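Local coordinates for protein fructosyl amine: oxygen oxidoreductase (Aspergillus fumigatus, PDB 3DJE) that oxidises fructosyl amines (Amadori products) with oxygen as acceptor, using bound FAD, and so acts as a deglycating enzyme, at residues A22-R27 against E170-V176; V33-Y39 against V176-T182; E261-F265 against L316-M321. The contacts are given in a common frame with arbitrary orientation. Residues are numbered along the deposited sequence.

Contact 1. Residues A22-R27 against E170-V176; sequences ALHLAR and EAQRMGV
Two helices that lie on the same face of the Rossmann-type FAD-binding sheet meet here, alanines bringing the backbones close and Met174 and Val176 filling the end. Residues 22-27 end helix 16-27, which follows the dinucleotide-binding turn, and keep alpha-helical angles throughout; residues 170-173 end helix 160-173. The register sets the CA atoms of Leu23 and Ala171 4.6 Å apart and those of Ala26 and Met174 6.1 Å apart. Ala22 starts the contact, its CB 4.1 Å from Ala171 CB and 4.1 Å from Val176 CG1, while the same methyl also packs on Val35 of strand 33-37. Leu23 (t, p) leaves sideways, yet its CD1 reaches 3.7 Å from Glu170 CG; its N lies 3.9 Å from Ala171 CB. Leu25 turns to the sheet and helix 373-382. One turn after Ala22, Ala26 lies at the centre: its CB is 3.8 Å from Met174 CB and 4.0 Å from Val176 CG2. Met174 (m, t, p), a selenomethionine, lays its chain across the helix end, CE 3.4 Å from Ala26 O. Gly175 follows with positive phi (114°), which suits glycine; with Gly175 N bonded to Gln172 O (2.9 Å) and Val176 N to Ala171 O (3.0 Å), this is a Schellman motif that turns the chain into strand 177-180. At the solvent edge the extended Arg27 pairs with Asp84 outside the contact, and Arg173 NH1 forms a salt bridge with Glu170 OE1 (2.8 Å). One water joins the helices there, accepting from Arg27 NE (2.8 Å) and donating to Glu170 OE2 (2.7 Å).

Contact 2. Residues V33-Y39 against V176-T182; sequences VTVLDPY and VKFVTGT. With FAD (flavin-adenine dinucleotide), chain C.
Asp37 (chi1 t) takes both ribose hydroxyls of FAD: O2B donates to Asp37 OD1 and O3B to Asp37 OD2, each at 2.7 Å. That rotamer also lets OD1 accept from Tyr39 N (3.0 Å), an Asx turn just past the strand, and OD2 from Ala14 N. Backbone bonds run from Lys177 N to Val33 O (2.9 Å), Val35 N to Lys177 O (2.7 Å), Val179 N to Val35 O (2.7 Å) and Asp37 N to Val179 O (3.1 Å), pairing Thr34 with Lys177 through Asp37 with Thr180 in parallel, axes 4.7 Å apart and inclined by 18°. An acidic residue ending strand 33-37, the second Rossmann strand, to hold the adenosine ribose is a hallmark of this FAD-binding fold; strand 177-180 flanks strand 33-37 at the sheet edge. Beyond, Thr182 OG1 donates to Pro38 O (2.8 Å). Beta-branched valines fit the extended backbone: Val35 CG2 meets Val176 CG1 at 3.7 Å, Val35 CB lies over the Phe178 ring, and on the other face Leu36 CD2 is 3.7 Å from Val179 CB.

Contact 3. Residues E261-F265 against L316-M321; sequences ERGFF and LLKETM. With FSA (1-S-(carboxymethyl)-1-thio-beta-D-fructopyranose), chain D.
Phe265 presents one face of its ring to Met321, a selenomethionine: Met321 CE sits 3.6 Å from the ring centroid, 8° off the normal, a CH-pi contact, with SE at 4.3 Å from the centroid in a Met-aromatic pairing. Met321 (m, t, m) lays its methyl on the ring. Thr320 OG1 approaches Phe265 CE2 at 3.6 Å and donates to Leu316 O (2.8 Å). The axes of strand 263-265 and helix 316-320 pass 9.7 Å apart at -64°. Leu316 (t, p) packs its CD2 3.7 Å from Gly263 CA, where a CB would clash; phi of 146° also favours glycine. One residue earlier, Arg262 CB touches Leu316 CD1 (4.0 Å), and Arg262 NE makes a long, weak salt bridge to Glu319 OE1 (3.4 Å), which also accepts from Trp146 NE1. A water backs it, accepting from Arg262 NH2 (2.9 Å) and donating weakly to Glu319 OE2 (3.1 Å). Phe264 points away from the helix, stacking on Phe258 and putting CZ 3.3 Å from FSA O2. Arg262 and Gly263 form a classic beta bulge opposite Asn259 at the start of strand 263-265, in the mixed sheet whose one side carries this helix and whose other lines the FSA pocket.

Overall arrangement
Contacts 1 and 2 are two layers of one FAD-binding unit: helix 16-27 leads into strand 33-37 and helix 160-173 into strand 177-180, so the helix pair and the strand pair join the same parts of the chain. Val176 belongs to both, and Ala22 CB meets Val35 CG2 at 3.9 Å between the layers. Contact 1 is mostly buried apolar packing with charged groups at its solvent edge; contact 2, partly buried at the sheet edge, relies on backbone bonds and binds the cofactor's ribose. Contact 3, about 38-40 Å away between centres and across the chain's centre, is buried where a helix packs on the other sheet, mixing aromatic packing with one weak charged pair beside the FSA pocket.

Contact 1. Residues A22-R27 against E170-V176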
# COMPACT_ATOMS: atom_id res chain seq x y z
N ALA A 22 11.34 -11.89 1.96
CA ALA A 22 11.83 -13.13 1.35
C ALA A 22 13.04 -12.87 0.45
O ALA A 22 14.06 -13.57 0.53
CB ALA A 22 10.71 -13.81 0.58
N LEU A 23 12.92 -11.84 -0.38
CA LEU A 23 13.99 -11.45 -1.30
C LEU A 23 15.25 -11.08 -0.55
O LEU A 23 16.35 -11.56 -0.90
CB LEU A 23 13.52 -10.29 -2.19
CG LEU A 23 14.59 -9.76 -3.15
CD1 LEU A 23 15.00 -10.86 -4.16
CD2 LEU A 23 14.08 -8.49 -3.85
N HIS A 24 15.10 -10.23 0.47
CA HIS A 24 16.27 -9.78 1.21
C HIS A 24 16.90 -10.86 2.07
O HIS A 24 18.13 -10.91 2.18
CB HIS A 24 15.99 -8.48 1.94
CG HIS A 24 15.89 -7.32 1.01
ND1 HIS A 24 17.00 -6.77 0.40
CD2 HIS A 24 14.82 -6.63 0.54
CE1 HIS A 24 16.62 -5.77 -0.38
NE2 HIS A 24 15.31 -5.67 -0.32
N LEU A 25 16.10 -11.77 2.61
CA LEU A 25 16.68 -12.92 3.31
C LEU A 25 17.54 -13.72 2.34
O LEU A 25 18.68 -14.09 2.68
CB LEU A 25 15.59 -13.83 3.90
CG LEU A 25 14.93 -13.32 5.18
CD1 LEU A 25 13.67 -14.13 5.47
CD2 LEU A 25 15.85 -13.34 6.41
N ALA A 26 17.00 -13.99 1.15
CA ALA A 26 17.71 -14.76 0.13
C ALA A 26 18.99 -14.05 -0.28
O ALA A 26 20.06 -14.67 -0.37
CB ALA A 26 16.82 -15.00 -1.09
N ARG A 27 18.91 -12.73 -0.49
CA ARG A 27 20.12 -11.97 -0.86
C ARG A 27 21.19 -11.98 0.22
O ARG A 27 22.39 -11.90 -0.07
CB ARG A 27 19.78 -10.52 -1.23
CG ARG A 27 19.03 -10.43 -2.53
CD ARG A 27 18.74 -8.96 -2.83
NE ARG A 27 18.23 -8.78 -4.17
CZ ARG A 27 17.91 -7.59 -4.69
NH1 ARG A 27 18.06 -6.48 -3.96
NH2 ARG A 27 17.45 -7.50 -5.93
N GLU A 170 12.33 -13.95 -8.11
CA GLU A 170 13.76 -13.88 -7.79
C GLU A 170 14.04 -14.56 -6.43
O GLU A 170 14.99 -15.32 -6.30
CB GLU A 170 14.24 -12.43 -7.80
CG GLU A 170 15.72 -12.28 -7.45
CD GLU A 170 16.69 -12.55 -8.60
OE1 GLU A 170 16.36 -13.26 -9.57
OE2 GLU A 170 17.83 -12.04 -8.51
N ALA A 171 13.21 -14.30 -5.43
CA ALA A 171 13.37 -14.97 -4.13
C ALA A 171 13.33 -16.48 -4.32
O ALA A 171 14.14 -17.23 -3.75
CB ALA A 171 12.27 -14.52 -3.17
N GLN A 172 12.39 -16.92 -5.14
CA GLN A 172 12.14 -18.35 -5.37
C GLN A 172 13.33 -18.99 -6.08
O GLN A 172 13.77 -20.09 -5.71
CB GLN A 172 10.86 -18.53 -6.17
CG GLN A 172 10.50 -19.97 -6.41
CD GLN A 172 9.26 -20.10 -7.24
OE1 GLN A 172 9.19 -19.56 -8.34
NE2 GLN A 172 8.26 -20.81 -6.72
N ARG A 173 13.88 -18.32 -7.09
CA ARG A 173 15.02 -18.92 -7.80
C ARG A 173 16.27 -18.98 -6.92
O ARG A 173 17.16 -19.82 -7.14
CB ARG A 173 15.27 -18.28 -9.17
CG ARG A 173 15.80 -16.88 -9.17
CD ARG A 173 16.09 -16.43 -10.63
NE ARG A 173 14.88 -16.49 -11.43
CZ ARG A 173 14.03 -15.47 -11.60
NH1 ARG A 173 14.26 -14.27 -11.05
NH2 ARG A 173 12.94 -15.66 -12.33
N MSE A 174 16.31 -18.11 -5.91
CA MSE A 174 17.38 -18.12 -4.92
C MSE A 174 17.12 -19.08 -3.76
O MSE A 174 17.90 -19.13 -2.81
CB MSE A 174 17.64 -16.72 -4.40
CG MSE A 174 18.10 -15.79 -5.50
SE MSE A 174 18.30 -14.05 -4.74
CE MSE A 174 19.97 -14.32 -3.79
N GLY A 175 16.02 -19.83 -3.84
CA GLY A 175 15.79 -20.94 -2.93
C GLY A 175 14.62 -20.81 -1.98
O GLY A 175 14.32 -21.75 -1.23
N VAL A 176 13.95 -19.66 -1.99
CA VAL A 176 12.80 -19.47 -1.10
C VAL A 176 11.63 -20.35 -1.56
O VAL A 176 11.32 -20.43 -2.77
CB VAL A 176 12.38 -17.98 -1.00
CG1 VAL A 176 11.09 -17.81 -0.16
CG2 VAL A 176 13.52 -17.13 -0.44
O HOH W 1 18.35 -10.29 -6.52

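Contact 2. Residues V33-Y39 against V176-T182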
# COMPACT_ATOMS: atom_id res chain seq x y z
N VAL A 33 14.05 -20.66 3.82
CA VAL A 33 12.95 -19.71 4.05
C VAL A 33 11.70 -20.25 3.38
O VAL A 33 11.74 -20.68 2.22
CB VAL A 33 13.28 -18.33 3.42
CG1 VAL A 33 12.14 -17.32 3.65
CG2 VAL A 33 14.62 -17.79 3.97
N THR A 34 10.58 -20.23 4.12
CA THR A 34 9.29 -20.63 3.57
C THR A 34 8.31 -19.48 3.71
O THR A 34 8.24 -18.84 4.77
CB THR A 34 8.74 -21.88 4.29
OG1 THR A 34 9.67 -22.96 4.16
CG2 THR A 34 7.42 -22.33 3.69
N VAL A 35 7.55 -19.22 2.65
CA VAL A 35 6.52 -18.18 2.69
C VAL A 35 5.15 -18.82 2.47
O VAL A 35 4.98 -19.61 1.53
CB VAL A 35 6.76 -17.09 1.60
CG1 VAL A 35 5.75 -15.93 1.77
CG2 VAL A 35 8.18 -16.54 1.67
N LEU A 36 4.19 -18.44 3.32
CA LEU A 36 2.82 -18.97 3.27
C LEU A 36 1.82 -17.89 2.90
O LEU A 36 1.80 -16.82 3.50
CB LEU A 36 2.42 -19.52 4.65
CG LEU A 36 3.29 -20.63 5.25
CD1 LEU A 36 2.83 -20.89 6.69
CD2 LEU A 36 3.23 -21.90 4.42
N ASP A 37 0.95 -18.18 1.94
CA ASP A 37 -0.11 -17.22 1.57
C ASP A 37 -1.33 -17.99 1.03
O ASP A 37 -1.15 -18.93 0.27
CB ASP A 37 0.44 -16.26 0.51
CG ASP A 37 -0.38 -14.98 0.36
OD1 ASP A 37 -1.55 -15.06 -0.09
OD2 ASP A 37 0.14 -13.89 0.69
N PRO A 38 -2.56 -17.58 1.41
CA PRO A 38 -3.78 -18.26 0.96
C PRO A 38 -4.12 -18.05 -0.52
O PRO A 38 -5.01 -18.73 -1.04
CB PRO A 38 -4.88 -17.65 1.85
CG PRO A 38 -4.37 -16.33 2.25
CD PRO A 38 -2.86 -16.48 2.34
N TYR A 39 -3.41 -17.13 -1.18
CA TYR A 39 -3.61 -16.89 -2.61
C TYR A 39 -2.31 -17.14 -3.40
O TYR A 39 -1.22 -16.93 -2.88
CB TYR A 39 -4.08 -15.45 -2.86
CG TYR A 39 -5.46 -15.14 -2.35
CD1 TYR A 39 -6.55 -15.10 -3.22
CD2 TYR A 39 -5.68 -14.88 -1.00
CE1 TYR A 39 -7.84 -14.81 -2.75
CE2 TYR A 39 -6.98 -14.61 -0.51
CZ TYR A 39 -8.04 -14.57 -1.40
OH TYR A 39 -9.31 -14.29 -0.94
N VAL A 176 13.95 -19.66 -1.99
CA VAL A 176 12.80 -19.47 -1.10
C VAL A 176 11.63 -20.35 -1.56
O VAL A 176 11.32 -20.43 -2.77
CB VAL A 176 12.38 -17.98 -1.00
CG1 VAL A 176 11.09 -17.81 -0.16
CG2 VAL A 176 13.52 -17.13 -0.44
N LYS A 177 11.01 -21.02 -0.59
CA LYS A 177 9.86 -21.88 -0.81
C LYS A 177 8.60 -21.04 -0.66
O LYS A 177 8.38 -20.42 0.37
CB LYS A 177 9.86 -23.01 0.23
CG LYS A 177 11.10 -23.90 0.16
CD LYS A 177 11.44 -24.53 1.52
CE LYS A 177 12.37 -23.66 2.37
NZ LYS A 177 13.53 -23.10 1.62
N PHE A 178 7.77 -21.00 -1.71
CA PHE A 178 6.47 -20.35 -1.61
C PHE A 178 5.39 -21.41 -1.58
O PHE A 178 5.26 -22.19 -2.53
CB PHE A 178 6.20 -19.39 -2.78
CG PHE A 178 6.95 -18.10 -2.69
CD1 PHE A 178 6.31 -16.92 -2.30
CD2 PHE A 178 8.31 -18.05 -2.98
CE1 PHE A 178 7.01 -15.70 -2.22
CE2 PHE A 178 9.02 -16.85 -2.90
CZ PHE A 178 8.38 -15.67 -2.51
N VAL A 179 4.62 -21.42 -0.50
CA VAL A 179 3.49 -22.34 -0.35
C VAL A 179 2.22 -21.49 -0.37
O VAL A 179 1.90 -20.81 0.60
CB VAL A 179 3.58 -23.18 0.95
CG1 VAL A 179 2.38 -24.12 1.06
CG2 VAL A 179 4.92 -23.94 1.00
N THR A 180 1.53 -21.52 -1.51
CA THR A 180 0.47 -20.56 -1.77
C THR A 180 -0.83 -21.24 -2.17
O THR A 180 -0.82 -22.39 -2.64
CB THR A 180 0.85 -19.57 -2.87
OG1 THR A 180 1.06 -20.28 -4.10
CG2 THR A 180 2.09 -18.77 -2.49
N GLY A 181 -1.93 -20.53 -1.99
CA GLY A 181 -3.23 -21.10 -2.26
C GLY A 181 -3.90 -21.57 -0.99
O GLY A 181 -3.30 -21.61 0.08
N THR A 182 -5.18 -21.90 -1.12
CA THR A 182 -5.97 -22.36 0.00
C THR A 182 -6.36 -23.82 -0.29
O THR A 182 -6.82 -24.14 -1.41
CB THR A 182 -7.21 -21.45 0.20
OG1 THR A 182 -6.78 -20.12 0.56
CG2 THR A 182 -8.13 -21.98 1.27
PA FAD C . -0.23 -6.86 1.41
O1A FAD C . 0.60 -6.58 0.24
O2A FAD C . -1.70 -6.61 1.32
O5B FAD C . 0.07 -8.37 1.78
C5B FAD C . -0.63 -9.08 2.80
C4B FAD C . -0.52 -10.57 2.45
O4B FAD C . -1.04 -11.23 3.62
C3B FAD C . -1.50 -10.87 1.29
O3B FAD C . -0.81 -11.41 0.15
C2B FAD C . -2.45 -11.90 1.93
O2B FAD C . -2.83 -12.95 0.99
C1B FAD C . -1.61 -12.41 3.13
N9A FAD C . -2.53 -13.14 4.05
C8A FAD C . -3.79 -12.82 4.42
N7A FAD C . -4.28 -13.79 5.22
C5A FAD C . -3.32 -14.72 5.36
C6A FAD C . -3.24 -15.94 6.04
N6A FAD C . -4.30 -16.39 6.75
N1A FAD C . -2.10 -16.65 5.97
C2A FAD C . -1.05 -16.21 5.27
N3A FAD C . -1.09 -15.05 4.60
C4A FAD C . -2.21 -14.30 4.63
N1 FAD C . 1.38 2.61 -1.46
C2 FAD C . 2.33 3.36 -2.14
O2 FAD C . 3.51 3.38 -1.79
N3 FAD C . 1.93 4.11 -3.25
C4 FAD C . 0.60 4.14 -3.68
O4 FAD C . 0.29 4.81 -4.66
C4X FAD C . -0.35 3.39 -2.96
N5 FAD C . -1.69 3.41 -3.35
C5X FAD C . -2.58 2.53 -2.75
C6 FAD C . -3.86 2.41 -3.29
C7 FAD C . -4.77 1.52 -2.75
C7M FAD C . -6.17 1.45 -3.37
C8 FAD C . -4.40 0.71 -1.67
C8M FAD C . -5.39 -0.35 -1.12
C9 FAD C . -3.10 0.82 -1.14
C9A FAD C . -2.18 1.73 -1.69
N10 FAD C . -0.88 1.87 -1.17
C10 FAD C . 0.05 2.64 -1.86
C1' FAD C . -0.50 1.21 0.09
C2' FAD C . 0.21 -0.11 -0.22
O2' FAD C . -0.48 -0.80 -1.29
C3' FAD C . 0.23 -0.97 1.04
O3' FAD C . 0.67 -0.16 2.15
C4' FAD C . 1.20 -2.15 0.92
O4' FAD C . 1.05 -2.83 -0.33
C5' FAD C . 0.92 -3.14 2.06
O5' FAD C . 1.86 -4.23 2.00
P FAD C . 1.74 -5.45 3.03
O1P FAD C . 1.71 -4.90 4.42
O2P FAD C . 2.78 -6.41 2.63
O3P FAD C . 0.31 -6.11 2.73
O HOH W 2 15.13 -20.55 1.29

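Contact 3. Residues E261-F265 against L316-M321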
# COMPACT_ATOMS: atom_id res chain seq x y z
N GLU A 261 -7.86 15.70 -2.01
CA GLU A 261 -9.26 15.82 -1.62
C GLU A 261 -10.24 15.28 -2.65
O GLU A 261 -11.46 15.42 -2.48
CB GLU A 261 -9.59 17.30 -1.36
CG GLU A 261 -8.79 17.91 -0.23
CD GLU A 261 -9.27 19.29 0.10
OE1 GLU A 261 -10.29 19.40 0.83
OE2 GLU A 261 -8.63 20.24 -0.38
N ARG A 262 -9.74 14.67 -3.72
CA ARG A 262 -10.61 14.20 -4.79
C ARG A 262 -10.24 12.80 -5.24
O ARG A 262 -11.10 11.92 -5.36
CB ARG A 262 -10.57 15.16 -5.99
CG ARG A 262 -10.95 16.61 -5.68
CD ARG A 262 -12.45 16.72 -5.43
NE ARG A 262 -12.87 18.12 -5.35
CZ ARG A 262 -12.97 18.82 -4.22
NH1 ARG A 262 -12.71 18.26 -3.05
NH2 ARG A 262 -13.34 20.10 -4.27
N GLY A 263 -8.96 12.59 -5.51
CA GLY A 263 -8.54 11.32 -6.08
C GLY A 263 -7.37 11.44 -7.03
O GLY A 263 -6.75 12.51 -7.17
N PHE A 264 -7.08 10.33 -7.69
CA PHE A 264 -5.94 10.30 -8.58
C PHE A 264 -6.09 9.26 -9.67
O PHE A 264 -6.92 8.35 -9.58
CB PHE A 264 -4.64 10.07 -7.79
CG PHE A 264 -4.61 8.81 -6.97
CD1 PHE A 264 -4.12 7.61 -7.50
CD2 PHE A 264 -5.05 8.83 -5.64
CE1 PHE A 264 -4.06 6.44 -6.72
CE2 PHE A 264 -5.01 7.67 -4.85
CZ PHE A 264 -4.52 6.47 -5.39
N PHE A 265 -5.27 9.41 -10.70
CA PHE A 265 -5.22 8.45 -11.79
C PHE A 265 -3.87 8.48 -12.50
O PHE A 265 -3.05 9.38 -12.27
CB PHE A 265 -6.39 8.67 -12.77
CG PHE A 265 -6.44 10.05 -13.37
CD1 PHE A 265 -5.63 10.37 -14.46
CD2 PHE A 265 -7.30 11.02 -12.86
CE1 PHE A 265 -5.67 11.64 -15.03
CE2 PHE A 265 -7.34 12.32 -13.42
CZ PHE A 265 -6.53 12.62 -14.51
N LEU A 316 -14.78 13.07 -9.75
CA LEU A 316 -13.38 13.36 -10.02
C LEU A 316 -13.13 13.45 -11.52
O LEU A 316 -12.45 14.38 -12.00
CB LEU A 316 -12.50 12.26 -9.41
CG LEU A 316 -11.04 12.16 -9.87
CD1 LEU A 316 -10.21 13.39 -9.52
CD2 LEU A 316 -10.43 10.90 -9.29
N LEU A 317 -13.66 12.49 -12.27
CA LEU A 317 -13.46 12.47 -13.72
C LEU A 317 -14.09 13.70 -14.37
O LEU A 317 -13.55 14.27 -15.30
CB LEU A 317 -14.02 11.20 -14.35
CG LEU A 317 -13.25 9.92 -14.02
CD1 LEU A 317 -14.02 8.69 -14.46
CD2 LEU A 317 -11.84 9.96 -14.65
N LYS A 318 -15.24 14.13 -13.86
CA LYS A 318 -15.89 15.32 -14.41
C LYS A 318 -14.98 16.55 -14.32
O LYS A 318 -14.99 17.39 -15.23
CB LYS A 318 -17.23 15.59 -13.73
CG LYS A 318 -18.05 16.70 -14.38
CD LYS A 318 -19.08 16.15 -15.36
CE LYS A 318 -20.32 15.61 -14.64
NZ LYS A 318 -20.04 14.40 -13.81
N GLU A 319 -14.19 16.64 -13.25
CA GLU A 319 -13.31 17.78 -13.00
C GLU A 319 -12.01 17.74 -13.79
O GLU A 319 -11.29 18.74 -13.84
CB GLU A 319 -12.97 17.86 -11.50
CG GLU A 319 -14.17 18.11 -10.60
CD GLU A 319 -13.81 18.32 -9.13
OE1 GLU A 319 -12.61 18.31 -8.77
OE2 GLU A 319 -14.76 18.48 -8.33
N THR A 320 -11.72 16.59 -14.41
CA THR A 320 -10.40 16.33 -14.98
C THR A 320 -10.46 15.79 -16.41
O THR A 320 -9.91 16.39 -17.33
CB THR A 320 -9.62 15.31 -14.11
OG1 THR A 320 -10.40 14.12 -13.94
CG2 THR A 320 -9.32 15.90 -12.74
N MSE A 321 -11.12 14.65 -16.57
CA MSE A 321 -11.30 14.01 -17.87
C MSE A 321 -12.79 13.77 -18.12
O MSE A 321 -13.25 12.63 -18.12
CB MSE A 321 -10.52 12.70 -17.91
CG MSE A 321 -9.04 12.95 -17.79
SE MSE A 321 -7.99 11.36 -17.99
CE MSE A 321 -8.72 10.30 -16.53
OAB FSA D . 1.99 6.89 -0.89
CAL FSA D . 1.57 7.52 -1.88
OAA FSA D . 2.28 8.36 -2.50
CAH FSA D . 0.16 7.31 -2.39
SAK FSA D . -0.78 6.24 -1.34
C1 FSA D . -2.29 6.39 -2.26
C2 FSA D . -3.50 6.02 -1.39
O2 FSA D . -4.62 5.70 -2.23
C3 FSA D . -3.89 7.18 -0.46
O3 FSA D . -4.35 8.30 -1.24
C4 FSA D . -4.93 6.76 0.58
O4 FSA D . -5.11 7.83 1.53
C5 FSA D . -4.50 5.51 1.34
O5 FSA D . -3.40 5.78 2.21
C6 FSA D . -4.14 4.41 0.34
O6 FSA D . -3.13 4.90 -0.56
O HOH W 3 -13.52 20.95 -7.04